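PDB 1HCU: alpha-1,2-mannosidase from Trichoderma reesei, which probably hydrolyses the terminal alpha-1,2-linked mannose residues of high-mannose N-glycans, as a calcium-dependent glycosyl hydrolase of family 47. Local coordinates for residues Ser56-Gly61 / Ser451-Ala455; Asp63-Met68 / Leu458-Leu463; Pro352-Val358 / Phe381-Tyr387. One frame throughout, in Å; residues are numbered along the deposited sequence.

Interaction 1 of 3, residues Ser56-Gly61 / Ser451-Ala455; sequences SSAIDG and SFWFA
Ser451 packs its CB against the backbone of Ser57, 3.7 Å from Ser57 CA, and with chi1 in p hands its hydroxyl to Asp60: Ser451 OG donates to Asp60 OD2 at 2.8 Å. Residues 56-61 and 451-455 lie on helices 56-67 and 451-465, running nearly parallel (17° between N-to-C directions, signed crossing -17°, segment axes 7.7 Å apart); the second widens into a pi-type turn at 453-455. CA atoms lie 4.3 Å apart at Ser57-Ser451 and 4.7 Å at Gly61-Phe454, close because Ser57, Ser451 and Gly61 are small. This is buried helix-helix packing in the (alpha/alpha)7 barrel of family 47, with helices 13-33 and 98-117 packed against the pair. Arg104 of helix 98-117 gives Ser451 OG a second partner, while His488 bonds Asp60 OD1. Phe454 (chi1 m) points its CB toward the first helix, 3.7 Å from Gly61 CA; its CE1 is 3.9 Å from Ser57 CB. Phe452 points its CB away, its side chain about 7 Å from those of Glu100 and Glu393, predicted active-site residues.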
ATOM      1  N   SER A  56       5.058  13.393  -7.973  1.00 13.67           N
ATOM      2  CA  SER A  56       4.684  12.280  -7.119  1.00 16.63           C
ATOM      3  C   SER A  56       4.743  12.557  -5.606  1.00 16.93           C
ATOM      4  O   SER A  56       3.715  12.510  -4.925  1.00 18.34           O
ATOM      5  CB  SER A  56       5.572  11.076  -7.472  1.00 15.91           C
ATOM      6  OG  SER A  56       5.107   9.893  -6.857  1.00 22.14           O
ATOM      7  N   SER A  57       5.933  12.849  -5.081  1.00 15.14           N
ATOM      8  CA  SER A  57       6.084  13.112  -3.650  1.00 15.82           C
ATOM      9  C   SER A  57       5.178  14.217  -3.104  1.00 16.15           C
ATOM     10  O   SER A  57       4.714  14.131  -1.970  1.00 16.62           O
ATOM     11  CB  SER A  57       7.546  13.442  -3.311  1.00 13.84           C
ATOM     12  OG  SER A  57       8.379  12.312  -3.493  1.00 11.17           O
ATOM     13  N   ALA A  58       4.924  15.254  -3.894  1.00 16.01           N
ATOM     14  CA  ALA A  58       4.064  16.343  -3.417  1.00 16.05           C
ATOM     15  C   ALA A  58       2.612  15.902  -3.241  1.00 14.29           C
ATOM     16  O   ALA A  58       1.975  16.243  -2.251  1.00 14.06           O
ATOM     17  CB  ALA A  58       4.136  17.541  -4.375  1.00 15.18           C
ATOM     18  N   ILE A  59       2.095  15.136  -4.197  1.00 13.50           N
ATOM     19  CA  ILE A  59       0.710  14.666  -4.134  1.00 12.53           C
ATOM     20  C   ILE A  59       0.527  13.561  -3.095  1.00 13.11           C
ATOM     21  O   ILE A  59      -0.442  13.556  -2.333  1.00 11.99           O
ATOM     22  CB  ILE A  59       0.246  14.145  -5.512  1.00 12.68           C
ATOM     23  CG1 ILE A  59       0.457  15.231  -6.577  1.00 11.74           C
ATOM     24  CG2 ILE A  59      -1.219  13.731  -5.454  1.00  9.37           C
ATOM     25  CD1 ILE A  59      -0.282  16.534  -6.294  1.00 13.33           C
ATOM     26  N   ASP A  60       1.473  12.631  -3.071  1.00 13.69           N
ATOM     27  CA  ASP A  60       1.441  11.516  -2.140  1.00 15.25           C
ATOM     28  C   ASP A  60       1.544  11.963  -0.673  1.00 15.76           C
ATOM     29  O   ASP A  60       0.961  11.332   0.206  1.00 15.54           O
ATOM     30  CB  ASP A  60       2.575  10.547  -2.481  1.00 18.49           C
ATOM     31  CG  ASP A  60       2.080   9.137  -2.749  1.00 20.29           C
ATOM     32  OD1 ASP A  60       0.863   8.971  -2.984  1.00 20.63           O
ATOM     33  OD2 ASP A  60       2.909   8.197  -2.738  1.00 18.71           O
ATOM     34  N   GLY A  61       2.257  13.059  -0.414  1.00 14.01           N
ATOM     35  CA  GLY A  61       2.404  13.530   0.958  1.00 12.55           C
ATOM     36  C   GLY A  61       1.372  14.551   1.422  1.00 12.41           C
ATOM     37  O   GLY A  61       1.246  14.832   2.619  1.00 11.88           O
ATOM     38  N   SER A 451       8.101   8.244  -2.841  1.00 14.64           N
ATOM     39  CA  SER A 451       6.966   9.043  -2.397  1.00 13.86           C
ATOM     40  C   SER A 451       6.135   8.378  -1.291  1.00 13.30           C
ATOM     41  O   SER A 451       5.614   9.070  -0.413  1.00 11.28           O
ATOM     42  CB  SER A 451       6.073   9.413  -3.595  1.00 12.78           C
ATOM     43  OG  SER A 451       5.393   8.288  -4.123  1.00 15.69           O
ATOM     44  N   PHE A 452       6.007   7.050  -1.314  1.00 12.50           N
ATOM     45  CA  PHE A 452       5.222   6.385  -0.273  1.00 12.33           C
ATOM     46  C   PHE A 452       5.823   6.576   1.133  1.00 12.47           C
ATOM     47  O   PHE A 452       5.197   6.251   2.140  1.00 10.88           O
ATOM     48  CB  PHE A 452       5.016   4.895  -0.603  1.00 13.39           C
ATOM     49  CG  PHE A 452       6.278   4.154  -0.957  1.00 13.92           C
ATOM     50  CD1 PHE A 452       7.271   3.963  -0.011  1.00 11.98           C
ATOM     51  CD2 PHE A 452       6.450   3.614  -2.232  1.00 13.18           C
ATOM     52  CE1 PHE A 452       8.418   3.244  -0.316  1.00 14.63           C
ATOM     53  CE2 PHE A 452       7.599   2.891  -2.550  1.00 16.15           C
ATOM     54  CZ  PHE A 452       8.586   2.704  -1.587  1.00 13.20           C
ATOM     55  N   TRP A 453       7.039   7.110   1.199  1.00 13.03           N
ATOM     56  CA  TRP A 453       7.651   7.388   2.494  1.00 13.63           C
ATOM     57  C   TRP A 453       6.755   8.476   3.099  1.00 13.88           C
ATOM     58  O   TRP A 453       6.361   8.394   4.262  1.00 16.48           O
ATOM     59  CB  TRP A 453       9.075   7.896   2.301  1.00 13.22           C
ATOM     60  CG  TRP A 453       9.725   8.488   3.522  1.00 13.01           C
ATOM     61  CD1 TRP A 453      10.229   9.750   3.641  1.00 13.20           C
ATOM     62  CD2 TRP A 453      10.002   7.828   4.769  1.00 12.60           C
ATOM     63  NE1 TRP A 453      10.806   9.920   4.878  1.00 12.48           N
ATOM     64  CE2 TRP A 453      10.681   8.757   5.589  1.00 12.01           C
ATOM     65  CE3 TRP A 453       9.746   6.544   5.268  1.00 11.58           C
ATOM     66  CZ2 TRP A 453      11.110   8.443   6.883  1.00 13.33           C
ATOM     67  CZ3 TRP A 453      10.171   6.230   6.555  1.00 12.45           C
ATOM     68  CH2 TRP A 453      10.847   7.180   7.349  1.00 13.43           C
ATOM     69  N   PHE A 454       6.412   9.471   2.282  1.00 11.79           N
ATOM     70  CA  PHE A 454       5.547  10.570   2.701  1.00 12.52           C
ATOM     71  C   PHE A 454       4.107  10.135   2.954  1.00 13.34           C
ATOM     72  O   PHE A 454       3.511  10.475   3.976  1.00 12.54           O
ATOM     73  CB  PHE A 454       5.495  11.675   1.636  1.00 12.99           C
ATOM     74  CG  PHE A 454       6.729  12.516   1.563  1.00 15.15           C
ATOM     75  CD1 PHE A 454       7.588  12.418   0.472  1.00 15.58           C
ATOM     76  CD2 PHE A 454       7.032  13.417   2.579  1.00 15.76           C
ATOM     77  CE1 PHE A 454       8.728  13.203   0.393  1.00 16.11           C
ATOM     78  CE2 PHE A 454       8.171  14.208   2.510  1.00 15.80           C
ATOM     79  CZ  PHE A 454       9.022  14.102   1.418  1.00 16.39           C
ATOM     80  N   ALA A 455       3.552   9.382   2.013  1.00 11.50           N
ATOM     81  CA  ALA A 455       2.164   8.956   2.105  1.00 11.12           C
ATOM     82  C   ALA A 455       1.828   7.836   3.072  1.00 10.64           C
ATOM     83  O   ALA A 455       0.770   7.856   3.702  1.00  8.92           O
ATOM     84  CB  ALA A 455       1.661   8.578   0.714  1.00  9.75           C
TER

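Interaction 2 of 3, residues Asp63-Met68 / Leu458-Leu463; sequences DTAILM and LKYAYL
Asp63, with chi1 at 64° (p), brings its carboxylate round to Lys459: Asp63 OD2 forms a salt bridge with Lys459 NZ at 2.9 Å. The segments, on helices 56-67 and 451-465, run side by side, their short axes 10.2 Å apart at 17° between N-to-C directions (signed crossing 17°): near-parallel packing within the (alpha/alpha)7 barrel of family 47, around a buried lysine salt bridge. Thr64, pointing toward the second helix, marks the nearest backbone approach, its CA 5.6 Å from that of Lys459, and its OG1 accepts a hydrogen bond from Lys459 NZ at 3.0 Å. To reach both, Lys459 folds back, with chi2 and chi3 near 100°; the ammonium group has four oxygen partners: Asp63 OD2, Thr64 OG1 and the carbonyls of Ala455 and Ala487. Thr64 OG1 is also hydrogen-bonded to Phe454 O, and Asp63 OD1 to His488. Leu67 (m, t) lies on the lysine's methylenes, CD1 3.3 Å from Lys459 CD and 4.4 Å from Leu463 CD2. Met68 (m, t, t) extends across the ring of Tyr462 (chi1 t): CG sits over the face, 4.0 Å from the centroid, in a CH-pi contact; SD, 5.1 Å from it, makes an oblique Met-aromatic contact; CE reaches Tyr462 CB at 3.9 Å. Helix 13-33 covers the Met68 and Tyr462 side through Phe23 and Val19, helix 98-117 packs on Asp63 and Leu67 through Leu115, and helix 71-80 meets Ala65.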
ATOM      1  N   ASP A  63      -1.980  14.590   1.874  1.00  8.97           N
ATOM      2  CA  ASP A  63      -2.901  14.236   2.939  1.00 11.51           C
ATOM      3  C   ASP A  63      -2.204  13.950   4.264  1.00 11.51           C
ATOM      4  O   ASP A  63      -2.770  14.183   5.332  1.00 11.36           O
ATOM      5  CB  ASP A  63      -3.795  13.059   2.527  1.00 13.48           C
ATOM      6  CG  ASP A  63      -3.024  11.778   2.285  1.00 16.50           C
ATOM      7  OD1 ASP A  63      -3.694  10.759   2.022  1.00 18.07           O
ATOM      8  OD2 ASP A  63      -1.773  11.779   2.350  1.00 17.32           O
ATOM      9  N   THR A  64      -0.973  13.457   4.206  1.00 11.15           N
ATOM     10  CA  THR A  64      -0.244  13.193   5.432  1.00 11.41           C
ATOM     11  C   THR A  64      -0.025  14.543   6.112  1.00 12.55           C
ATOM     12  O   THR A  64      -0.182  14.671   7.326  1.00 13.54           O
ATOM     13  CB  THR A  64       1.113  12.512   5.151  1.00 11.33           C
ATOM     14  OG1 THR A  64       0.887  11.244   4.517  1.00 11.35           O
ATOM     15  CG2 THR A  64       1.877  12.288   6.449  1.00 10.64           C
ATOM     16  N   ALA A  65       0.309  15.558   5.313  1.00 12.80           N
ATOM     17  CA  ALA A  65       0.541  16.911   5.823  1.00 11.72           C
ATOM     18  C   ALA A  65      -0.735  17.478   6.430  1.00 12.36           C
ATOM     19  O   ALA A  65      -0.687  18.260   7.375  1.00 15.12           O
ATOM     20  CB  ALA A  65       1.027  17.820   4.695  1.00  9.05           C
ATOM     21  N   ILE A  66      -1.879  17.093   5.877  1.00 12.87           N
ATOM     22  CA  ILE A  66      -3.159  17.577   6.387  1.00 12.93           C
ATOM     23  C   ILE A  66      -3.456  16.986   7.765  1.00 12.28           C
ATOM     24  O   ILE A  66      -3.848  17.706   8.675  1.00 13.39           O
ATOM     25  CB  ILE A  66      -4.318  17.211   5.425  1.00 12.17           C
ATOM     26  CG1 ILE A  66      -4.218  18.040   4.150  1.00 10.87           C
ATOM     27  CG2 ILE A  66      -5.658  17.456   6.100  1.00 10.65           C
ATOM     28  CD1 ILE A  66      -5.199  17.619   3.087  1.00 10.69           C
ATOM     29  N   LEU A  67      -3.255  15.679   7.914  1.00 12.60           N
ATOM     30  CA  LEU A  67      -3.521  14.994   9.184  1.00 13.14           C
ATOM     31  C   LEU A  67      -2.569  15.432  10.295  1.00 13.47           C
ATOM     32  O   LEU A  67      -2.878  15.284  11.478  1.00 13.23           O
ATOM     33  CB  LEU A  67      -3.423  13.474   8.998  1.00 10.22           C
ATOM     34  CG  LEU A  67      -4.342  12.850   7.942  1.00 11.77           C
ATOM     35  CD1 LEU A  67      -4.060  11.358   7.828  1.00 11.61           C
ATOM     36  CD2 LEU A  67      -5.795  13.088   8.322  1.00 11.55           C
ATOM     37  N   MET A  68      -1.411  15.960   9.907  1.00 13.86           N
ATOM     38  CA  MET A  68      -0.418  16.414  10.868  1.00 16.27           C
ATOM     39  C   MET A  68      -0.619  17.878  11.240  1.00 17.81           C
ATOM     40  O   MET A  68       0.051  18.394  12.128  1.00 19.55           O
ATOM     41  CB  MET A  68       0.992  16.226  10.304  1.00 16.32           C
ATOM     42  CG  MET A  68       1.423  14.775  10.180  1.00 15.76           C
ATOM     43  SD  MET A  68       3.015  14.616   9.348  1.00 14.36           S
ATOM     44  CE  MET A  68       3.579  13.021   9.957  1.00 11.90           C
ATOM     45  N   LEU A 458       5.297   7.329   7.050  1.00 11.59           N
ATOM     46  CA  LEU A 458       5.162   8.415   8.025  1.00 11.38           C
ATOM     47  C   LEU A 458       3.720   8.633   8.492  1.00 12.22           C
ATOM     48  O   LEU A 458       3.481   9.100   9.607  1.00 13.73           O
ATOM     49  CB  LEU A 458       5.755   9.711   7.449  1.00 10.57           C
ATOM     50  CG  LEU A 458       7.287   9.703   7.275  1.00 10.99           C
ATOM     51  CD1 LEU A 458       7.757  10.995   6.593  1.00 10.02           C
ATOM     52  CD2 LEU A 458       7.953   9.576   8.642  1.00  9.34           C
ATOM     53  N   LYS A 459       2.763   8.277   7.640  1.00 11.78           N
ATOM     54  CA  LYS A 459       1.346   8.413   7.954  1.00 12.17           C
ATOM     55  C   LYS A 459       0.931   7.387   9.022  1.00 11.18           C
ATOM     56  O   LYS A 459       0.373   7.749  10.050  1.00  9.04           O
ATOM     57  CB  LYS A 459       0.520   8.216   6.672  1.00 13.62           C
ATOM     58  CG  LYS A 459      -0.987   8.128   6.884  1.00 13.59           C
ATOM     59  CD  LYS A 459      -1.681   9.430   6.609  1.00 16.43           C
ATOM     60  CE  LYS A 459      -2.394   9.447   5.255  1.00 13.77           C
ATOM     61  NZ  LYS A 459      -1.495   9.406   4.065  1.00 12.77           N
ATOM     62  N   TYR A 460       1.203   6.107   8.785  1.00 10.89           N
ATOM     63  CA  TYR A 460       0.827   5.091   9.766  1.00 10.14           C
ATOM     64  C   TYR A 460       1.593   5.266  11.077  1.00 12.46           C
ATOM     65  O   TYR A 460       1.016   5.107  12.154  1.00 12.16           O
ATOM     66  CB  TYR A 460       1.042   3.678   9.205  1.00  9.13           C
ATOM     67  CG  TYR A 460       0.063   3.300   8.101  1.00 12.01           C
ATOM     68  CD1 TYR A 460      -1.317   3.283   8.332  1.00 10.84           C
ATOM     69  CD2 TYR A 460       0.519   2.989   6.820  1.00 10.27           C
ATOM     70  CE1 TYR A 460      -2.214   2.970   7.304  1.00 13.57           C
ATOM     71  CE2 TYR A 460      -0.367   2.672   5.792  1.00 12.79           C
ATOM     72  CZ  TYR A 460      -1.730   2.667   6.035  1.00 14.33           C
ATOM     73  OH  TYR A 460      -2.605   2.374   5.008  1.00 15.16           O
ATOM     74  N   ALA A 461       2.882   5.599  10.985  1.00 11.72           N
ATOM     75  CA  ALA A 461       3.705   5.793  12.172  1.00 13.02           C
ATOM     76  C   ALA A 461       3.124   6.907  13.051  1.00 13.04           C
ATOM     77  O   ALA A 461       3.047   6.780  14.275  1.00 12.84           O
ATOM     78  CB  ALA A 461       5.138   6.134  11.770  1.00 12.91           C
ATOM     79  N   TYR A 462       2.697   7.987  12.411  1.00 11.93           N
ATOM     80  CA  TYR A 462       2.118   9.113  13.117  1.00 11.70           C
ATOM     81  C   TYR A 462       0.766   8.783  13.760  1.00 13.47           C
ATOM     82  O   TYR A 462       0.552   9.043  14.946  1.00 14.06           O
ATOM     83  CB  TYR A 462       1.935  10.274  12.152  1.00 11.12           C
ATOM     84  CG  TYR A 462       1.263  11.457  12.780  1.00 13.16           C
ATOM     85  CD1 TYR A 462       1.940  12.250  13.700  1.00 14.44           C
ATOM     86  CD2 TYR A 462      -0.057  11.774  12.477  1.00 13.57           C
ATOM     87  CE1 TYR A 462       1.325  13.326  14.305  1.00 14.67           C
ATOM     88  CE2 TYR A 462      -0.685  12.853  13.080  1.00 15.24           C
ATOM     89  CZ  TYR A 462       0.017  13.623  13.993  1.00 15.11           C
ATOM     90  OH  TYR A 462      -0.580  14.699  14.590  1.00 20.45           O
ATOM     91  N   LEU A 463      -0.139   8.213  12.970  1.00 12.70           N
ATOM     92  CA  LEU A 463      -1.478   7.882  13.439  1.00 12.46           C
ATOM     93  C   LEU A 463      -1.515   6.926  14.620  1.00 12.22           C
ATOM     94  O   LEU A 463      -2.441   6.972  15.433  1.00 11.40           O
ATOM     95  CB  LEU A 463      -2.317   7.307  12.286  1.00 13.33           C
ATOM     96  CG  LEU A 463      -2.628   8.308  11.162  1.00 13.78           C
ATOM     97  CD1 LEU A 463      -3.370   7.609  10.015  1.00  9.87           C
ATOM     98  CD2 LEU A 463      -3.462   9.454  11.732  1.00 10.57           C
TER

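Interaction 3 of 3, residues Pro352-Val358 / Phe381-Tyr387; sequences PEGFAWV and FWVTAPY
Backbone hydrogen bonds join residues 352-358 and 381-387 as antiparallel strands. Ala356 and Trp382 form a hydrogen-bonded pair, Ala356 N to Trp382 O at 2.8 Å and Trp382 N to Ala356 O at 2.9 Å; Phe355 and Val383 follow as a non-hydrogen-bonded pair, CA atoms 4.3 Å apart. The register then slips by one, making Gly354 and Ala385 the next hydrogen-bonded pair, CA atoms 4.4 Å apart. Gly354 O accepts from both Thr384 N (2.9 Å) and Ala385 N (3.0 Å), a classic beta bulge, and Ala385 O accepts from Gly354 N (3.1 Å) and, weakly, from Glu353 N (2.8 Å), a second one. A CB on Gly354 would clash with Thr384 OG1. The pair ends an antiparallel sheet in which strand 300-306 flanks 354-356 on its other edge, and the bulged end carries Glu353, a predicted proton donor of this family 47 mannosidase; its OE2 is salt-bridged to Arg391, and its side chain lies about 7 Å from that of Glu393, another predicted active-site residue. Apolar packing lines the face of Phe355 and Val383: Phe355 CB meets Phe381 CD1 at 3.7 Å, the two rings oblique with centroids 5.5 Å apart, and Pro352 CB touches Val383 CG1 at 3.6 Å. CH-pi contacts lie elsewhere: Ala356 CB is 4.2 Å, off-centre, from the centroid of the Trp382 five-membered ring (chi1 p), and Glu353 CB is 4.1 Å from the Tyr387 ring centroid, over its face. At the edge of the indole, near its plane, Val358 CG2 approaches Trp382 CZ3 at 3.8 Å.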
ATOM      1  N   PRO A 352      13.813  -7.315   6.123  1.00 15.40           N
ATOM      2  CA  PRO A 352      14.344  -7.516   4.770  1.00 16.22           C
ATOM      3  C   PRO A 352      13.265  -7.400   3.697  1.00 16.05           C
ATOM      4  O   PRO A 352      12.081  -7.519   3.987  1.00 15.46           O
ATOM      5  CB  PRO A 352      14.937  -8.920   4.841  1.00 16.75           C
ATOM      6  CG  PRO A 352      13.994  -9.621   5.772  1.00 17.04           C
ATOM      7  CD  PRO A 352      13.761  -8.591   6.864  1.00 16.25           C
ATOM      8  N   GLU A 353      13.693  -7.164   2.462  1.00 17.27           N
ATOM      9  CA  GLU A 353      12.788  -7.026   1.325  1.00 18.08           C
ATOM     10  C   GLU A 353      12.205  -8.388   0.977  1.00 17.70           C
ATOM     11  O   GLU A 353      11.024  -8.520   0.638  1.00 17.85           O
ATOM     12  CB  GLU A 353      13.562  -6.480   0.133  1.00 19.85           C
ATOM     13  CG  GLU A 353      12.905  -5.308  -0.530  1.00 24.85           C
ATOM     14  CD  GLU A 353      11.796  -5.732  -1.432  1.00 25.32           C
ATOM     15  OE1 GLU A 353      11.946  -6.806  -2.042  1.00 29.51           O
ATOM     16  OE2 GLU A 353      10.796  -5.002  -1.548  1.00 24.28           O
ATOM     17  N   GLY A 354      13.059  -9.398   1.066  1.00 16.12           N
ATOM     18  CA  GLY A 354      12.648 -10.754   0.785  1.00 14.48           C
ATOM     19  C   GLY A 354      13.346 -11.693   1.748  1.00 13.96           C
ATOM     20  O   GLY A 354      14.524 -11.501   2.051  1.00 15.45           O
ATOM     21  N   PHE A 355      12.616 -12.692   2.239  1.00 11.66           N
ATOM     22  CA  PHE A 355      13.171 -13.672   3.159  1.00 12.48           C
ATOM     23  C   PHE A 355      12.510 -15.024   2.926  1.00 13.21           C
ATOM     24  O   PHE A 355      11.448 -15.106   2.308  1.00 12.62           O
ATOM     25  CB  PHE A 355      12.986 -13.224   4.622  1.00 13.38           C
ATOM     26  CG  PHE A 355      11.545 -13.130   5.063  1.00 13.87           C
ATOM     27  CD1 PHE A 355      10.886 -14.230   5.605  1.00 11.14           C
ATOM     28  CD2 PHE A 355      10.845 -11.933   4.927  1.00 15.48           C
ATOM     29  CE1 PHE A 355       9.554 -14.141   6.010  1.00 11.25           C
ATOM     30  CE2 PHE A 355       9.510 -11.834   5.328  1.00 14.96           C
ATOM     31  CZ  PHE A 355       8.865 -12.940   5.871  1.00 12.50           C
ATOM     32  N   ALA A 356      13.144 -16.084   3.422  1.00 12.31           N
ATOM     33  CA  ALA A 356      12.608 -17.430   3.239  1.00 12.87           C
ATOM     34  C   ALA A 356      12.852 -18.343   4.446  1.00 11.42           C
ATOM     35  O   ALA A 356      13.608 -18.009   5.354  1.00 10.52           O
ATOM     36  CB  ALA A 356      13.207 -18.050   1.980  1.00 11.72           C
ATOM     37  N   TRP A 357      12.207 -19.501   4.449  1.00 11.20           N
ATOM     38  CA  TRP A 357      12.362 -20.426   5.558  1.00 13.27           C
ATOM     39  C   TRP A 357      12.093 -21.848   5.088  1.00 14.01           C
ATOM     40  O   TRP A 357      11.944 -22.097   3.892  1.00 13.81           O
ATOM     41  CB  TRP A 357      11.398 -20.039   6.687  1.00 11.85           C
ATOM     42  CG  TRP A 357       9.946 -20.081   6.283  1.00 12.84           C
ATOM     43  CD1 TRP A 357       9.057 -21.086   6.528  1.00 11.05           C
ATOM     44  CD2 TRP A 357       9.234 -19.094   5.520  1.00 11.75           C
ATOM     45  NE1 TRP A 357       7.838 -20.791   5.966  1.00 11.24           N
ATOM     46  CE2 TRP A 357       7.918 -19.575   5.341  1.00 12.37           C
ATOM     47  CE3 TRP A 357       9.579 -17.851   4.970  1.00 13.12           C
ATOM     48  CZ2 TRP A 357       6.945 -18.857   4.633  1.00 12.57           C
ATOM     49  CZ3 TRP A 357       8.605 -17.135   4.260  1.00 11.78           C
ATOM     50  CH2 TRP A 357       7.310 -17.642   4.101  1.00  9.02           C
ATOM     51  N   VAL A 358      12.060 -22.782   6.029  1.00 14.61           N
ATOM     52  CA  VAL A 358      11.778 -24.170   5.707  1.00 13.46           C
ATOM     53  C   VAL A 358      10.405 -24.465   6.303  1.00 14.85           C
ATOM     54  O   VAL A 358      10.205 -24.310   7.511  1.00 14.85           O
ATOM     55  CB  VAL A 358      12.821 -25.121   6.333  1.00 13.35           C
ATOM     56  CG1 VAL A 358      12.509 -26.554   5.943  1.00 12.57           C
ATOM     57  CG2 VAL A 358      14.228 -24.749   5.871  1.00 12.29           C
ATOM     58  N   PHE A 381      14.188 -17.497   9.891  1.00 13.62           N
ATOM     59  CA  PHE A 381      14.131 -17.123   8.478  1.00 12.07           C
ATOM     60  C   PHE A 381      15.511 -16.682   8.010  1.00 11.38           C
ATOM     61  O   PHE A 381      16.392 -16.417   8.824  1.00 11.61           O
ATOM     62  CB  PHE A 381      13.126 -15.969   8.284  1.00 11.33           C
ATOM     63  CG  PHE A 381      13.603 -14.632   8.831  1.00  9.93           C
ATOM     64  CD1 PHE A 381      14.301 -13.737   8.020  1.00 10.21           C
ATOM     65  CD2 PHE A 381      13.369 -14.280  10.159  1.00  8.44           C
ATOM     66  CE1 PHE A 381      14.759 -12.505   8.523  1.00  9.60           C
ATOM     67  CE2 PHE A 381      13.819 -13.062  10.675  1.00  8.06           C
ATOM     68  CZ  PHE A 381      14.518 -12.169   9.856  1.00 10.18           C
ATOM     69  N   TRP A 382      15.722 -16.645   6.701  1.00 10.91           N
ATOM     70  CA  TRP A 382      16.982 -16.136   6.185  1.00 10.88           C
ATOM     71  C   TRP A 382      16.639 -15.103   5.121  1.00 10.90           C
ATOM     72  O   TRP A 382      15.546 -15.121   4.550  1.00 11.97           O
ATOM     73  CB  TRP A 382      17.879 -17.255   5.643  1.00 10.31           C
ATOM     74  CG  TRP A 382      17.389 -17.984   4.464  1.00 11.94           C
ATOM     75  CD1 TRP A 382      17.558 -17.639   3.155  1.00 11.83           C
ATOM     76  CD2 TRP A 382      16.706 -19.239   4.467  1.00 12.27           C
ATOM     77  NE1 TRP A 382      17.031 -18.608   2.339  1.00 10.54           N
ATOM     78  CE2 TRP A 382      16.500 -19.604   3.115  1.00 10.46           C
ATOM     79  CE3 TRP A 382      16.253 -20.094   5.482  1.00 11.16           C
ATOM     80  CZ2 TRP A 382      15.859 -20.790   2.747  1.00 10.77           C
ATOM     81  CZ3 TRP A 382      15.615 -21.275   5.121  1.00 12.65           C
ATOM     82  CH2 TRP A 382      15.424 -21.612   3.760  1.00 12.12           C
ATOM     83  N   VAL A 383      17.562 -14.184   4.880  1.00 12.25           N
ATOM     84  CA  VAL A 383      17.346 -13.108   3.923  1.00 12.90           C
ATOM     85  C   VAL A 383      17.714 -13.477   2.502  1.00 12.37           C
ATOM     86  O   VAL A 383      18.769 -14.055   2.258  1.00 10.89           O
ATOM     87  CB  VAL A 383      18.163 -11.859   4.310  1.00 13.51           C
ATOM     88  CG1 VAL A 383      17.782 -10.685   3.417  1.00 14.03           C
ATOM     89  CG2 VAL A 383      17.939 -11.529   5.775  1.00 13.96           C
ATOM     90  N   THR A 384      16.837 -13.118   1.569  1.00 12.80           N
ATOM     91  CA  THR A 384      17.052 -13.376   0.152  1.00 13.45           C
ATOM     92  C   THR A 384      17.221 -12.039  -0.582  1.00 14.76           C
ATOM     93  O   THR A 384      17.867 -11.969  -1.628  1.00 15.47           O
ATOM     94  CB  THR A 384      15.862 -14.156  -0.469  1.00 13.02           C
ATOM     95  OG1 THR A 384      14.649 -13.436  -0.244  1.00 13.76           O
ATOM     96  CG2 THR A 384      15.737 -15.550   0.152  1.00 13.13           C
ATOM     97  N   ALA A 385      16.634 -10.984  -0.020  1.00 14.08           N
ATOM     98  CA  ALA A 385      16.710  -9.638  -0.589  1.00 14.17           C
ATOM     99  C   ALA A 385      16.907  -8.723   0.610  1.00 14.51           C
ATOM    100  O   ALA A 385      15.946  -8.349   1.282  1.00 15.57           O
ATOM    101  CB  ALA A 385      15.420  -9.294  -1.314  1.00 11.28           C
ATOM    102  N   PRO A 386      18.164  -8.347   0.881  1.00 14.42           N
ATOM    103  CA  PRO A 386      18.602  -7.493   1.991  1.00 14.06           C
ATOM    104  C   PRO A 386      18.222  -6.023   2.049  1.00 15.48           C
ATOM    105  O   PRO A 386      18.172  -5.447   3.138  1.00 14.86           O
ATOM    106  CB  PRO A 386      20.118  -7.683   1.979  1.00 15.84           C
ATOM    107  CG  PRO A 386      20.410  -7.816   0.513  1.00 13.74           C
ATOM    108  CD  PRO A 386      19.308  -8.728   0.025  1.00 14.39           C
ATOM    109  N   TYR A 387      17.952  -5.401   0.909  1.00 15.36           N
ATOM    110  CA  TYR A 387      17.632  -3.980   0.944  1.00 14.00           C
ATOM    111  C   TYR A 387      16.291  -3.599   1.558  1.00 14.65           C
ATOM    112  O   TYR A 387      15.411  -4.438   1.776  1.00 15.05           O
ATOM    113  CB  TYR A 387      17.745  -3.372  -0.458  1.00 14.72           C
ATOM    114  CG  TYR A 387      16.947  -4.084  -1.519  1.00 17.24           C
ATOM    115  CD1 TYR A 387      17.468  -5.191  -2.197  1.00 19.50           C
ATOM    116  CD2 TYR A 387      15.659  -3.662  -1.838  1.00 18.26           C
ATOM    117  CE1 TYR A 387      16.716  -5.861  -3.172  1.00 18.82           C
ATOM    118  CE2 TYR A 387      14.902  -4.323  -2.806  1.00 18.73           C
ATOM    119  CZ  TYR A 387      15.435  -5.415  -3.462  1.00 19.35           C
ATOM    120  OH  TYR A 387      14.669  -6.067  -4.391  1.00 25.40           O
TER

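How the interactions relate
From the N terminus the chain passes through helix 56-67, whose start enters interaction 1 and whose end enters interaction 2. Nearly 300 residues later comes 352-358, which pairs with 381-387 after a short excursion through helix 373-379, closing the small loop of interaction 3. Only then does helix 451-465 return to helix 56-67, closing interaction 1 at 451-455 and interaction 2 at 458-463. Those two long loops cross, their segments alternating, and enclose interaction 3 in sequence. In space interactions 1 and 2 are successive parts of the same helix pair and touch where they meet; interaction 3 lies in the antiparallel sheet, about 27 and 29 Å centre to centre from interactions 1 and 2.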